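Local coordinates for protein azurocidin (Homo sapiens, PDB 1A7S) that binds heparin and the lipopolysaccharides of Gram-negative bacteria, kills many species of such bacteria and attracts monocytes and fibroblasts, at residues 108-113 / 204-209; 90-95 / 210-215; 65-70 / 102-107. All blocks are in the same frame, centred on the assembly; numbering follows the deposited sequence. Where two conformers were deposited one is given.

Contact 1: 108-113 / 204-209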
loop_
_atom_site.group_PDB
_atom_site.type_symbol
_atom_site.label_atom_id
_atom_site.label_comp_id
_atom_site.label_asym_id
_atom_site.label_seq_id
_atom_site.Cartn_x
_atom_site.Cartn_y
_atom_site.Cartn_z
ATOM N N LEU A 108 -2.131 -1.937 -10.612
ATOM C CA LEU A 108 -3.360 -1.504 -9.954
ATOM C C LEU A 108 -3.722 -0.091 -10.473
ATOM O O LEU A 108 -2.921 0.815 -10.329
ATOM C CB LEU A 108 -3.102 -1.392 -8.440
ATOM C CG LEU A 108 -4.283 -0.959 -7.579
ATOM C CD1 LEU A 108 -5.443 -1.903 -7.705
ATOM C CD2 LEU A 108 -3.849 -0.858 -6.124
ATOM N N PRO A 109 -4.904 0.072 -11.045
ATOM C CA PRO A 109 -5.296 1.384 -11.578
ATOM C C PRO A 109 -5.666 2.379 -10.494
ATOM O O PRO A 109 -6.037 2.016 -9.376
ATOM C CB PRO A 109 -6.558 1.062 -12.438
ATOM C CG PRO A 109 -7.017 -0.254 -12.022
ATOM C CD PRO A 109 -5.867 -0.984 -11.400
ATOM N N LEU A 110 -5.551 3.646 -10.861
ATOM C CA LEU A 110 -5.736 4.762 -9.955
ATOM C C LEU A 110 -7.031 5.504 -10.237
ATOM O O LEU A 110 -7.477 5.578 -11.369
ATOM C CB LEU A 110 -4.578 5.770 -10.138
ATOM C CG LEU A 110 -3.173 5.247 -9.925
ATOM C CD1 LEU A 110 -2.144 6.274 -10.382
ATOM C CD2 LEU A 110 -2.942 4.966 -8.417
ATOM N N PRO A 111 -7.560 6.171 -9.200
ATOM C CA PRO A 111 -8.643 7.100 -9.408
ATOM C C PRO A 111 -8.141 8.332 -10.158
ATOM O O PRO A 111 -6.983 8.728 -10.063
ATOM C CB PRO A 111 -9.062 7.455 -7.986
ATOM C CG PRO A 111 -7.834 7.288 -7.140
ATOM C CD PRO A 111 -7.050 6.199 -7.796
ATOM N N LEU A 112 -9.081 8.998 -10.831
ATOM C CA LEU A 112 -8.823 10.298 -11.417
ATOM C C LEU A 112 -8.733 11.372 -10.328
ATOM O O LEU A 112 -9.260 11.193 -9.205
ATOM C CB LEU A 112 -9.943 10.685 -12.421
ATOM C CG LEU A 112 -10.042 9.823 -13.663
ATOM C CD1 LEU A 112 -11.317 10.103 -14.396
ATOM C CD2 LEU A 112 -8.854 10.031 -14.604
ATOM N N GLN A 113 -8.033 12.446 -10.619
ATOM C CA GLN A 113 -7.863 13.538 -9.707
ATOM C C GLN A 113 -9.183 13.959 -9.119
ATOM O O GLN A 113 -10.183 14.202 -9.856
ATOM C CB GLN A 113 -7.164 14.708 -10.390
ATOM C CG GLN A 113 -6.927 15.944 -9.558
ATOM C CD GLN A 113 -5.848 15.732 -8.487
ATOM O OE1 GLN A 113 -4.818 15.184 -8.712
ATOM N NE2 GLN A 113 -6.146 16.302 -7.281
ATOM N N THR A 204 -3.863 7.433 3.038
ATOM C CA THR A 204 -3.674 8.650 2.220
ATOM C C THR A 204 -4.662 8.640 1.097
ATOM O O THR A 204 -4.851 7.599 0.449
ATOM C CB THR A 204 -2.229 8.619 1.676
ATOM O OG1 THR A 204 -1.408 8.436 2.806
ATOM C CG2 THR A 204 -1.917 9.915 0.889
ATOM N N ARG A 205 -5.338 9.756 0.863
ATOM C CA ARG A 205 -6.349 9.863 -0.167
ATOM C C ARG A 205 -5.690 10.034 -1.534
ATOM O O ARG A 205 -5.344 11.128 -1.941
ATOM C CB ARG A 205 -7.282 11.015 0.158
ATOM C CG ARG A 205 -8.486 11.089 -0.806
ATOM C CD ARG A 205 -9.461 12.263 -0.445
ATOM N NE ARG A 205 -10.213 11.891 0.771
ATOM C CZ ARG A 205 -11.410 11.320 0.797
ATOM N NH1 ARG A 205 -11.945 10.829 -0.347
ATOM N NH2 ARG A 205 -12.055 11.163 1.909
ATOM N N VAL A 206 -5.533 8.944 -2.237
ATOM C CA VAL A 206 -4.801 8.872 -3.494
ATOM C C VAL A 206 -5.317 9.859 -4.512
ATOM O O VAL A 206 -4.537 10.489 -5.250
ATOM C CB VAL A 206 -4.744 7.465 -4.043
ATOM C CG1 VAL A 206 -4.091 7.403 -5.429
ATOM C CG2 VAL A 206 -3.955 6.535 -3.131
ATOM N N ALA A 207 -6.623 10.006 -4.600
ATOM C CA ALA A 207 -7.202 10.861 -5.626
ATOM C C ALA A 207 -6.774 12.321 -5.524
ATOM O O ALA A 207 -6.845 13.055 -6.508
ATOM C CB ALA A 207 -8.708 10.759 -5.633
ATOM N N LEU A 208 -6.322 12.741 -4.358
ATOM C CA LEU A 208 -5.828 14.131 -4.229
ATOM C C LEU A 208 -4.527 14.329 -4.971
ATOM O O LEU A 208 -4.128 15.469 -5.203
ATOM C CB LEU A 208 -5.608 14.467 -2.763
ATOM C CG LEU A 208 -6.816 14.552 -1.864
ATOM C CD1 LEU A 208 -6.376 14.829 -0.432
ATOM C CD2 LEU A 208 -7.767 15.598 -2.428
ATOM N N PHE A 209 -3.803 13.239 -5.210
ATOM C CA PHE A 209 -2.410 13.273 -5.716
ATOM C C PHE A 209 -2.304 12.744 -7.139
ATOM O O PHE A 209 -1.187 12.571 -7.626
ATOM C CB PHE A 209 -1.536 12.385 -4.810
ATOM C CG PHE A 209 -1.459 12.895 -3.395
ATOM C CD1 PHE A 209 -0.445 13.763 -3.076
ATOM C CD2 PHE A 209 -2.334 12.482 -2.444
ATOM C CE1 PHE A 209 -0.468 14.359 -1.821
ATOM C CE2 PHE A 209 -2.335 12.998 -1.182
ATOM C CZ PHE A 209 -1.402 13.968 -0.870
#
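Pro111 and Gln113 meet Val206, Ala207 and Leu208 where the crossover loop between the two beta barrels of this chymotrypsin-like fold passes the 3-10 turn that leads into the C-terminal helix. Pro111 lays CG 3.9 Å from Ala207 CB, and its CD reaches Val206 CG1. That methyl stands anti to the backbone N of Val206 (chi1 175°), and Leu110 CD2 approaches it as well, at 4.0 Å from Val206 CG1. Leu110 and Pro111 each cross Val206 at about a right angle. Ala207 CB also sits 3.6 Å from the backbone oxygen Leu112 O.

Gln113 supplies the polar half. Its chain starts with CG anti to the backbone N, then bends at chi2 (71°), setting CD back over the turn. OE1 accepts the backbone N-H of Asp211 at the start of the helix, so both ends of the carboxamide are engaged and its flip is settled. Closer to the backbone, Gln113 CA makes a CA-H...O contact with Ala207 O at 3.4 Å. NE2 donates to Leu208 O over 3.0 Å with a 159° angle at the hydrogen; the oxygen lies nearly in the amide plane, while NE2 stands above the carbonyl plane.

Contact 2: 90-95 / 210-215. With EOH (ethanol), chain Q.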
loop_
_atom_site.group_PDB
_atom_site.type_symbol
_atom_site.label_atom_id
_atom_site.label_comp_id
_atom_site.label_asym_id
_atom_site.label_seq_id
_atom_site.Cartn_x
_atom_site.Cartn_y
_atom_site.Cartn_z
ATOM N N LEU A 90 2.753 9.596 1.091
ATOM C CA LEU A 90 2.711 9.008 -0.235
ATOM C C LEU A 90 4.132 9.072 -0.826
ATOM O O LEU A 90 4.792 10.101 -0.810
ATOM C CB LEU A 90 1.739 9.710 -1.111
ATOM C CG LEU A 90 1.659 9.244 -2.621
ATOM C CD1 LEU A 90 1.053 7.943 -2.613
ATOM C CD2 LEU A 90 0.862 10.301 -3.399
ATOM N N MET A 91 4.591 7.924 -1.326
ATOM C CA MET A 91 5.909 7.843 -1.926
ATOM C C MET A 91 5.831 6.995 -3.163
ATOM O O MET A 91 5.186 5.934 -3.102
ATOM C CB MET A 91 6.920 7.296 -0.927
ATOM C CG MET A 91 8.353 7.303 -1.527
ATOM S SD MET A 91 9.569 7.232 -0.378
ATOM C CE MET A 91 9.489 8.726 0.581
ATOM N N LEU A 92 6.478 7.394 -4.222
ATOM C CA LEU A 92 6.611 6.594 -5.420
ATOM C C LEU A 92 8.058 6.113 -5.518
ATOM O O LEU A 92 8.980 6.912 -5.434
ATOM C CB LEU A 92 6.234 7.417 -6.674
ATOM C CG LEU A 92 4.810 7.960 -6.644
ATOM C CD1 LEU A 92 4.483 8.591 -8.033
ATOM C CD2 LEU A 92 3.761 6.977 -6.286
ATOM N N LEU A 93 8.163 4.821 -5.752
ATOM C CA LEU A 93 9.481 4.162 -5.894
ATOM C C LEU A 93 9.635 3.807 -7.382
ATOM O O LEU A 93 8.865 3.061 -7.936
ATOM C CB LEU A 93 9.488 2.887 -5.067
ATOM C CG LEU A 93 9.110 2.948 -3.593
ATOM C CD1 LEU A 93 9.138 1.600 -2.932
ATOM C CD2 LEU A 93 9.960 3.959 -2.860
ATOM N N GLN A 94 10.686 4.391 -7.960
ATOM C CA GLN A 94 11.010 4.021 -9.364
ATOM C C GLN A 94 11.840 2.732 -9.281
ATOM O O GLN A 94 12.896 2.752 -8.608
ATOM C CB GLN A 94 11.756 5.106 -10.065
ATOM C CG GLN A 94 12.068 4.787 -11.515
ATOM C CD GLN A 94 12.663 5.869 -12.323
ATOM O OE1 GLN A 94 12.276 7.053 -12.138
ATOM N NE2 GLN A 94 13.438 5.488 -13.330
ATOM N N LEU A 95 11.390 1.730 -9.942
ATOM C CA LEU A 95 12.143 0.427 -9.979
ATOM C C LEU A 95 13.298 0.548 -10.932
ATOM O O LEU A 95 13.303 1.381 -11.825
ATOM C CB LEU A 95 11.156 -0.659 -10.442
ATOM C CG LEU A 95 9.858 -0.763 -9.686
ATOM C CD1 LEU A 95 9.006 -1.894 -10.269
ATOM C CD2 LEU A 95 10.056 -0.985 -8.243
ATOM N N ARG A 210 -3.406 12.512 -7.851
ATOM C CA ARG A 210 -3.273 11.881 -9.179
ATOM C C ARG A 210 -2.458 12.682 -10.159
ATOM O O ARG A 210 -1.627 12.133 -10.873
ATOM C CB ARG A 210 -4.637 11.547 -9.749
ATOM C CG ARG A 210 -4.644 10.998 -11.143
ATOM C CD ARG A 210 -3.898 9.652 -11.275
ATOM N NE ARG A 210 -3.828 9.225 -12.660
ATOM C CZ ARG A 210 -4.786 8.573 -13.305
ATOM N NH1 ARG A 210 -5.894 8.249 -12.731
ATOM N NH2 ARG A 210 -4.604 8.239 -14.602
ATOM N N ASP A 211 -2.716 13.974 -10.278
ATOM C CA ASP A 211 -1.953 14.782 -11.225
ATOM C C ASP A 211 -0.466 14.755 -10.846
ATOM O O ASP A 211 0.412 14.690 -11.734
ATOM C CB ASP A 211 -2.452 16.234 -11.240
ATOM C CG ASP A 211 -3.839 16.413 -11.825
ATOM O OD1 ASP A 211 -4.416 15.485 -12.386
ATOM O OD2 ASP A 211 -4.302 17.589 -11.739
ATOM N N TRP A 212 -0.164 14.838 -9.548
ATOM C CA TRP A 212 1.263 14.774 -9.148
ATOM C C TRP A 212 1.882 13.441 -9.469
ATOM O O TRP A 212 2.979 13.357 -10.024
ATOM C CB TRP A 212 1.372 15.126 -7.647
ATOM C CG TRP A 212 2.812 14.942 -7.180
ATOM C CD1 TRP A 212 3.815 15.804 -7.237
ATOM C CD2 TRP A 212 3.331 13.740 -6.592
ATOM N NE1 TRP A 212 4.971 15.292 -6.781
ATOM C CE2 TRP A 212 4.697 13.998 -6.346
ATOM C CE3 TRP A 212 2.790 12.516 -6.244
ATOM C CZ2 TRP A 212 5.549 13.068 -5.764
ATOM C CZ3 TRP A 212 3.657 11.564 -5.672
ATOM C CH2 TRP A 212 5.013 11.864 -5.483
ATOM N N ILE A 213 1.156 12.351 -9.213
ATOM C CA ILE A 213 1.604 11.003 -9.568
ATOM C C ILE A 213 1.905 10.913 -11.059
ATOM O O ILE A 213 2.933 10.412 -11.497
ATOM C CB ILE A 213 0.533 9.970 -9.136
ATOM C CG1 ILE A 213 0.463 9.782 -7.625
ATOM C CG2 ILE A 213 0.818 8.611 -9.815
ATOM C CD1 ILE A 213 -0.685 9.006 -7.088
ATOM N N ASP A 214 0.960 11.441 -11.878
ATOM C CA ASP A 214 1.167 11.385 -13.336
ATOM C C ASP A 214 2.434 12.127 -13.727
ATOM O O ASP A 214 3.144 11.712 -14.670
ATOM C CB ASP A 214 -0.020 11.993 -14.050
ATOM C CG ASP A 214 -1.247 11.134 -14.064
ATOM O OD1 ASP A 214 -1.213 9.982 -13.593
ATOM O OD2 ASP A 214 -2.273 11.670 -14.548
ATOM N N GLY A 215 2.748 13.218 -13.058
ATOM C CA GLY A 215 3.986 13.938 -13.374
ATOM C C GLY A 215 5.211 13.026 -13.154
ATOM O O GLY A 215 6.104 12.964 -13.975
HETATM C C1 EOH Q . 14.390 5.540 -16.380
HETATM C C2 EOH Q . 13.768 5.753 -17.761
HETATM O O EOH Q . 14.545 6.808 -15.681
#
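The C-terminal helix of a chymotrypsin-like protein packs here against the N-terminal beta barrel, with Trp212 and Ile213 of the helix resting on Leu90, just before strand 91-95, and Leu92 within it. The interface is buried and wholly apolar, and the two backbones stay apart, with 7.9 Å between Leu92 CA and Ile213 CA. Side chains bridge the gap.

Trp212 sends its indole out with CG anti to the backbone N (chi1 175°), and the six-membered part of the ring reaches these leucines. Leu90 slides past it in the opposite direction and puts CD2 3.8 Å from Trp212 CZ3. Leu92 instead comes tip to tip with the ring. Its CD1 lies 3.9 Å from Trp212 CZ3, and its CG is about as close to that same carbon. CZ3 is thus the atom on which both leucines converge. Leu92 CD1 also touches the helix backbone, 4.1 Å from Ile213 CA and as near to Ile213 CG2, while the far end of the isoleucine, CD1, meets Leu90 CD2. Met37 of adjacent strand 35-38 and Ile31 of the next, 23-32, extend this apolar surface.

The helix face turned from the barrel is polar: Arg210 NE donates to Asp214 OD1 over 2.9 Å, one turn on, in a salt bridge held in the guanidinium plane. Gln94 NE2 donates over 2.9 Å to the O of an ethanol, probably from the crystallisation liquor, and OE1 accepts from Gly221 N. A C-terminal helix packed outside the N-terminal barrel is characteristic of the trypsin-like, two-barrel fold.

Contact 3: 65-70 / 102-107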
loop_
_atom_site.group_PDB
_atom_site.type_symbol
_atom_site.label_atom_id
_atom_site.label_comp_id
_atom_site.label_asym_id
_atom_site.label_seq_id
_atom_site.Cartn_x
_atom_site.Cartn_y
_atom_site.Cartn_z
ATOM N N ARG A 65 10.654 -18.671 -7.363
ATOM C CA ARG A 65 11.408 -18.116 -8.469
ATOM C C ARG A 65 10.682 -17.872 -9.731
ATOM O O ARG A 65 11.036 -17.005 -10.529
ATOM C CB ARG A 65 12.736 -18.941 -8.684
ATOM C CG ARG A 65 13.751 -18.414 -7.630
ATOM C CD ARG A 65 14.429 -19.503 -6.881
ATOM N NE ARG A 65 15.889 -19.337 -6.929
ATOM C CZ ARG A 65 16.543 -19.848 -8.011
ATOM N NH1 ARG A 65 15.906 -19.844 -9.164
ATOM N NH2 ARG A 65 17.695 -20.435 -7.813
ATOM N N GLN A 66 9.640 -18.674 -10.011
ATOM C CA GLN A 66 8.896 -18.522 -11.239
ATOM C C GLN A 66 7.764 -17.531 -11.094
ATOM O O GLN A 66 7.170 -17.228 -12.106
ATOM C CB GLN A 66 8.384 -19.835 -11.809
ATOM C CG GLN A 66 9.378 -20.739 -12.483
ATOM C CD GLN A 66 10.280 -21.461 -11.518
ATOM O OE1 GLN A 66 9.802 -22.216 -10.686
ATOM N NE2 GLN A 66 11.549 -21.104 -11.524
ATOM N N SER A 67 7.503 -17.019 -9.884
ATOM C CA SER A 67 6.444 -16.036 -9.693
ATOM C C SER A 67 6.994 -14.626 -9.390
ATOM O O SER A 67 6.363 -13.632 -9.751
ATOM C CB SER A 67 5.564 -16.473 -8.516
ATOM O OG SER A 67 4.455 -15.638 -8.349
ATOM N N ARG A 68 8.065 -14.543 -8.647
ATOM C CA ARG A 68 8.591 -13.287 -8.170
ATOM C C ARG A 68 9.402 -12.516 -9.182
ATOM O O ARG A 68 10.063 -13.061 -10.039
ATOM C CB ARG A 68 9.431 -13.489 -6.927
ATOM C CG ARG A 68 8.606 -13.842 -5.679
ATOM C CD ARG A 68 9.549 -13.974 -4.508
ATOM N NE ARG A 68 8.823 -14.347 -3.304
ATOM C CZ ARG A 68 9.293 -14.107 -2.054
ATOM N NH1 ARG A 68 10.411 -13.468 -1.797
ATOM N NH2 ARG A 68 8.532 -14.492 -1.031
ATOM N N GLN A 69 9.397 -11.189 -8.978
ATOM C CA GLN A 69 10.266 -10.277 -9.595
ATOM C C GLN A 69 10.808 -9.334 -8.534
ATOM O O GLN A 69 10.013 -8.770 -7.764
ATOM C CB GLN A 69 9.686 -9.486 -10.734
ATOM C CG GLN A 69 9.147 -10.383 -11.887
ATOM C CD GLN A 69 8.360 -9.526 -12.889
ATOM O OE1 GLN A 69 8.894 -8.495 -13.368
ATOM N NE2 GLN A 69 7.134 -9.905 -13.149
ATOM N N THR A 70 12.082 -9.144 -8.449
ATOM C CA THR A 70 12.752 -8.325 -7.478
ATOM C C THR A 70 13.444 -7.128 -8.076
ATOM O O THR A 70 14.045 -7.257 -9.157
ATOM C CB THR A 70 13.688 -9.100 -6.549
ATOM O OG1 THR A 70 12.952 -10.217 -5.963
ATOM C CG2 THR A 70 14.303 -8.302 -5.476
ATOM N N THR A 102 2.651 -10.357 -15.649
ATOM C CA THR A 102 2.446 -11.781 -15.667
ATOM C C THR A 102 1.184 -12.085 -14.880
ATOM O O THR A 102 0.566 -11.215 -14.317
ATOM C CB THR A 102 3.633 -12.526 -15.008
ATOM O OG1 THR A 102 3.604 -12.175 -13.613
ATOM C CG2 THR A 102 4.964 -12.054 -15.550
ATOM N N SER A 103 0.865 -13.392 -14.813
ATOM C CA SER A 103 -0.331 -13.732 -14.010
ATOM C C SER A 103 -0.111 -13.403 -12.544
ATOM O O SER A 103 -1.107 -13.269 -11.794
ATOM C CB SER A 103 -0.588 -15.237 -14.240
ATOM O OG SER A 103 0.527 -15.980 -13.800
ATOM N N SER A 104 1.131 -13.226 -12.096
ATOM C CA SER A 104 1.344 -12.917 -10.644
ATOM C C SER A 104 1.731 -11.459 -10.386
ATOM O O SER A 104 1.894 -11.129 -9.224
ATOM C CB SER A 104 2.494 -13.810 -10.108
ATOM O OG SER A 104 2.162 -15.157 -10.158
ATOM N N VAL A 105 1.897 -10.681 -11.443
ATOM C CA VAL A 105 2.334 -9.274 -11.312
ATOM C C VAL A 105 1.494 -8.439 -12.292
ATOM O O VAL A 105 1.614 -8.546 -13.523
ATOM C CB VAL A 105 3.811 -9.121 -11.602
ATOM C CG1 VAL A 105 4.215 -7.637 -11.578
ATOM C CG2 VAL A 105 4.682 -9.898 -10.604
ATOM N N THR A 106 0.658 -7.571 -11.716
ATOM C CA THR A 106 -0.201 -6.704 -12.496
ATOM C C THR A 106 -0.170 -5.287 -11.895
ATOM O O THR A 106 0.306 -5.071 -10.785
ATOM C CB THR A 106 -1.708 -7.194 -12.374
ATOM O OG1 THR A 106 -2.087 -7.043 -11.001
ATOM C CG2 THR A 106 -1.895 -8.559 -12.883
ATOM N N ILE A 107 -0.668 -4.352 -12.683
ATOM C CA ILE A 107 -0.730 -2.950 -12.300
ATOM C C ILE A 107 -2.120 -2.676 -11.721
ATOM O O ILE A 107 -3.159 -3.014 -12.277
ATOM C CB ILE A 107 -0.456 -2.050 -13.516
ATOM C CG1 ILE A 107 1.002 -2.205 -13.973
ATOM C CG2 ILE A 107 -0.868 -0.613 -13.293
ATOM C CD1 ILE A 107 1.260 -1.607 -15.373
HETATM O O HOH W 1 6.019 -12.594 -12.341
HETATM O O HOH W 2 2.118 -16.606 -7.701
#
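Gln69 and Val105 form the close-packed end of this surface contact, where the start of strand 69-77 of the N-terminal barrel of the chymotrypsin-like fold meets a type I beta turn running from Thr102 to Val105. Gln69 stretches out beyond CG and crosses Val105 obliquely, bringing NE2 to 3.5 Å from Val105 CG2. The other branch of the carboxamide is held too, since OE1 accepts the backbone N-H of Asn100. Val105 is itself buried, lying against Leu55 and Leu30 of the barrel, and NE2 rests against its CB as well as CG2.

Toward solvent the two segments are joined by water. One molecule gathers three groups: it donates to Ser67 O, accepts from Gln69 NE2 at 3.0 Å from the water oxygen, and pairs with Thr102 OG1. That hydroxyl takes the crowded position between the backbone N and the carbonyl carbon (chi1 67°), from which it also accepts the N-H of Ser104 in an ST turn, OG1 to N 3.1 Å.

The serine pair is less well defined. Ser67 and Ser104 were each modelled in two conformers, so their arrangement is only one of those present. In one of these, Ser67 OG also reaches Gly56 O in a hydrogen bond, and a second water joins the serines, donating to Ser67 OG at 2.6 Å and lying 2.9 Å from Ser104 OG.

In the fold
Contact 2 is the buried one, contact 1 is partly buried, and contact 3 lies at the surface, its centre about 17 Å from the centre of the chain. Their chemistry follows: apolar packing alone across contact 2, apolar packing plus a side-chain amide hydrogen bond in contact 1, bridging waters in contact 3. Contacts 1 and 2 share the region where strand 201-205 runs on into helix 210-218, and they touch, since Pro111 O is a probable acceptor for Arg210 NH1. Contacts 2 and 3 reach neighbouring strands of one barrel without touching. Segments 102-107 and 108-113 adjoin, so this single crossover loop meets the N-terminal barrel first and the helix approach later.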